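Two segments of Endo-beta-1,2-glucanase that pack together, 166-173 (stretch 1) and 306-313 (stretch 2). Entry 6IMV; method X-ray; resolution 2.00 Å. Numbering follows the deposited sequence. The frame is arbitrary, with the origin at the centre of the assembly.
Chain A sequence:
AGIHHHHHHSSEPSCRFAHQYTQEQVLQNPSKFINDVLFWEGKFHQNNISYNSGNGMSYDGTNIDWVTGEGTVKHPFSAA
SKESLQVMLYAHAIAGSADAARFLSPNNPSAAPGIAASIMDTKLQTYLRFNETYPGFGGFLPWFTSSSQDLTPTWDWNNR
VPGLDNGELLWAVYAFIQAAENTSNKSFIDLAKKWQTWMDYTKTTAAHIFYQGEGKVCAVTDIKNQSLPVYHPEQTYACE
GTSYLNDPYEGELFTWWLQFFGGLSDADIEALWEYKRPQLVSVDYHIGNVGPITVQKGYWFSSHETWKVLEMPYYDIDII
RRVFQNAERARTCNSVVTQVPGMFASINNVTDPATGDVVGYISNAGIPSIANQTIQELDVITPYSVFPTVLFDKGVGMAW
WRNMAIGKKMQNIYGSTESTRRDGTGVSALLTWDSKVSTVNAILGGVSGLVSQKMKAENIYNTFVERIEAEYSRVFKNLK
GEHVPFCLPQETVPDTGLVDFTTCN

Stretch 1, residues 166-173: NGELLWAV
Stretch 2 306-313: TWKVLEMP

The contact is a small, fully buried packing of one helical face against an irregular turn, built from two side-chain-over-indole arrangements that flank a carboxyl group set against the helix backbone.

Stretch 1 is helical throughout, with phi/psi from -56/-43 at Gly167 to -73/-27 at Trp171, and the helix runs on beyond both ends. Its i to i-4 bonds include Leu170 N to Asn166 O (2.9 Å) and Val173 N to Leu169 O (2.9 Å); Trp171 N to Gly167 O is stretched to 3.5 Å and weak. Stretch 2 leaves a 3-10 segment at Thr306 and Trp307, keeps helical angles from Lys308 to Leu310, then opens through Glu311 (-116/-22) to the extended Met312 (-136/152). Leu310 N bonds Trp307 O at 3.0 Å and Glu311 N bonds Lys308 O at 3.0 Å, bonds that accompany the turn. The register is fixed by Trp171 CA and Glu311 CA, 6.1 Å apart, and 334 Å² is buried, both sides summed.

Glu168 and Trp171, three residues apart and so on the same side of the helix, point their CA-to-CB bonds toward stretch 2; those of Leu169 and Val173 point away. Trp307, Glu311 and Met312 answer with CA-to-CB bonds toward the helix.

Glu311 (chi1 -57°, m; chi2 -153°, t; chi3 34°) occupies the middle. Its OE1 lies 2.4 Å from Glu168 O, an unusually short approach. Ala172 N is 3.3 Å from Glu311 OE1, but the angle is poor; this amide instead bonds Glu168 O within the helix. The Ala172 side chain, a single methyl pointing sideways, adds little bulk here; its CB is 4.1 Å from Glu311 OE1. A weak hydrogen bond within stretch 2, Trp307 NE1 to Glu311 OE2 (3.0 Å, 128°), links the carboxyl group to the neighbouring indole.

Glu168 (m, t, chi3 -22°) lies over a face of Trp307 (chi1 -164°, t; chi2 -63°). Its CG sits 4.0 Å from the centroid of the Trp307 five-membered ring, 28° off the normal, a CH-pi contact, and Glu168 OE2 comes within 3.3 Å of Trp307 CD2.

Met312 (m, t, p) covers a face of Trp171 (chi1 -70°, m; chi2 106°). Met312 SD is 3.9 Å from the centroid of the Trp171 five-membered ring, 16° off the normal, while Met312 CE is 3.8 Å from the six-membered centroid, 19° off. A flexible, unbranched thioether suits this placement because it can lie along both rings.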

# COMPACT_ATOMS: atom_id res chain seq x y z
N ASN A 166 6.85 -3.07 8.28
CA ASN A 166 6.27 -3.52 9.54
C ASN A 166 5.30 -2.46 10.08
O ASN A 166 4.24 -2.80 10.62
CB ASN A 166 7.36 -3.95 10.53
CG ASN A 166 7.85 -5.35 10.22
OD1 ASN A 166 7.17 -6.33 10.52
ND2 ASN A 166 8.99 -5.47 9.55
N GLY A 167 5.65 -1.18 9.91
CA GLY A 167 4.75 -0.09 10.30
C GLY A 167 3.39 -0.22 9.62
O GLY A 167 2.34 -0.06 10.26
N GLU A 168 3.42 -0.55 8.33
CA GLU A 168 2.21 -0.74 7.53
C GLU A 168 1.39 -1.91 8.08
O GLU A 168 0.18 -1.78 8.26
CB GLU A 168 2.56 -0.94 6.05
CG GLU A 168 3.18 0.29 5.42
CD GLU A 168 3.75 0.11 4.02
OE1 GLU A 168 4.05 -1.04 3.65
OE2 GLU A 168 3.89 1.11 3.32
N LEU A 169 2.04 -3.05 8.35
CA LEU A 169 1.35 -4.24 8.83
C LEU A 169 0.69 -3.99 10.19
O LEU A 169 -0.44 -4.42 10.43
CB LEU A 169 2.35 -5.40 8.91
CG LEU A 169 1.81 -6.71 9.49
CD1 LEU A 169 0.55 -7.18 8.78
CD2 LEU A 169 2.88 -7.78 9.43
N LEU A 170 1.40 -3.30 11.09
CA LEU A 170 0.96 -3.19 12.48
C LEU A 170 -0.36 -2.42 12.57
O LEU A 170 -1.28 -2.85 13.29
CB LEU A 170 2.07 -2.56 13.31
CG LEU A 170 3.22 -3.51 13.61
CD1 LEU A 170 4.44 -2.74 14.10
CD2 LEU A 170 2.79 -4.56 14.63
N TRP A 171 -0.49 -1.31 11.84
CA TRP A 171 -1.74 -0.52 11.87
C TRP A 171 -2.85 -1.27 11.12
O TRP A 171 -4.02 -1.10 11.44
CB TRP A 171 -1.52 0.91 11.36
CG TRP A 171 -0.70 1.73 12.31
CD1 TRP A 171 0.60 2.10 12.16
CD2 TRP A 171 -1.12 2.26 13.59
NE1 TRP A 171 1.02 2.82 13.25
CE2 TRP A 171 -0.02 2.94 14.14
CE3 TRP A 171 -2.31 2.22 14.32
CZ2 TRP A 171 -0.07 3.58 15.37
CZ3 TRP A 171 -2.37 2.84 15.55
CH2 TRP A 171 -1.26 3.52 16.06
N ALA A 172 -2.49 -2.11 10.15
CA ALA A 172 -3.49 -2.93 9.45
C ALA A 172 -4.09 -3.95 10.43
O ALA A 172 -5.30 -4.14 10.48
CB ALA A 172 -2.90 -3.59 8.23
N VAL A 173 -3.22 -4.58 11.23
CA VAL A 173 -3.64 -5.56 12.24
C VAL A 173 -4.48 -4.87 13.32
O VAL A 173 -5.46 -5.42 13.78
CB VAL A 173 -2.43 -6.32 12.82
CG1 VAL A 173 -2.79 -7.10 14.08
CG2 VAL A 173 -1.81 -7.25 11.79
N THR A 306 2.12 7.95 -0.32
CA THR A 306 0.94 8.48 0.37
C THR A 306 0.22 7.39 1.18
O THR A 306 -0.78 7.67 1.84
CB THR A 306 0.03 9.15 -0.67
OG1 THR A 306 0.75 10.24 -1.23
CG2 THR A 306 -1.28 9.65 -0.11
N TRP A 307 0.77 6.17 1.18
CA TRP A 307 0.24 4.95 1.82
C TRP A 307 -0.31 5.19 3.23
O TRP A 307 -1.30 4.57 3.61
CB TRP A 307 1.35 3.90 1.85
CG TRP A 307 0.99 2.47 2.10
CD1 TRP A 307 0.43 1.93 3.22
CD2 TRP A 307 1.34 1.36 1.25
NE1 TRP A 307 0.36 0.57 3.10
CE2 TRP A 307 0.93 0.18 1.92
CE3 TRP A 307 1.97 1.25 0.01
CZ2 TRP A 307 1.10 -1.08 1.36
CZ3 TRP A 307 2.15 -0.00 -0.54
CH2 TRP A 307 1.73 -1.15 0.13
N LYS A 308 0.37 6.03 4.03
CA LYS A 308 0.05 6.18 5.45
C LYS A 308 -1.41 6.61 5.66
O LYS A 308 -2.00 6.26 6.67
CB LYS A 308 1.00 7.17 6.13
CG LYS A 308 0.83 8.63 5.73
CD LYS A 308 1.98 9.52 6.16
CE LYS A 308 1.70 10.99 5.94
NZ LYS A 308 2.77 11.84 6.51
N VAL A 309 -1.98 7.37 4.72
CA VAL A 309 -3.32 7.95 4.90
C VAL A 309 -4.39 6.85 4.83
O VAL A 309 -5.50 7.08 5.28
CB VAL A 309 -3.60 9.08 3.89
CG1 VAL A 309 -2.50 10.12 3.90
CG2 VAL A 309 -3.85 8.56 2.48
N LEU A 310 -4.03 5.68 4.28
CA LEU A 310 -4.92 4.50 4.25
C LEU A 310 -5.07 3.89 5.65
O LEU A 310 -6.02 3.13 5.88
CB LEU A 310 -4.37 3.43 3.31
CG LEU A 310 -4.39 3.72 1.81
CD1 LEU A 310 -3.53 2.70 1.08
CD2 LEU A 310 -5.81 3.70 1.26
N GLU A 311 -4.11 4.15 6.54
CA GLU A 311 -3.98 3.35 7.77
C GLU A 311 -4.21 4.18 9.04
O GLU A 311 -4.51 3.62 10.06
CB GLU A 311 -2.60 2.69 7.81
CG GLU A 311 -2.32 1.82 6.59
CD GLU A 311 -1.34 0.69 6.82
OE1 GLU A 311 -1.31 0.13 7.96
OE2 GLU A 311 -0.59 0.39 5.89
N MET A 312 -4.07 5.50 8.99
CA MET A 312 -4.31 6.36 10.16
C MET A 312 -5.09 7.58 9.72
O MET A 312 -5.01 7.97 8.56
CB MET A 312 -3.00 6.78 10.83
CG MET A 312 -2.20 5.60 11.34
SD MET A 312 -0.73 6.09 12.24
CE MET A 312 -1.43 6.52 13.84
N PRO A 313 -5.91 8.18 10.61
CA PRO A 313 -6.84 9.25 10.22
C PRO A 313 -6.20 10.63 10.02
O PRO A 313 -6.63 11.62 10.61
CB PRO A 313 -7.84 9.25 11.39
CG PRO A 313 -7.01 8.84 12.58
CD PRO A 313 -6.04 7.81 12.03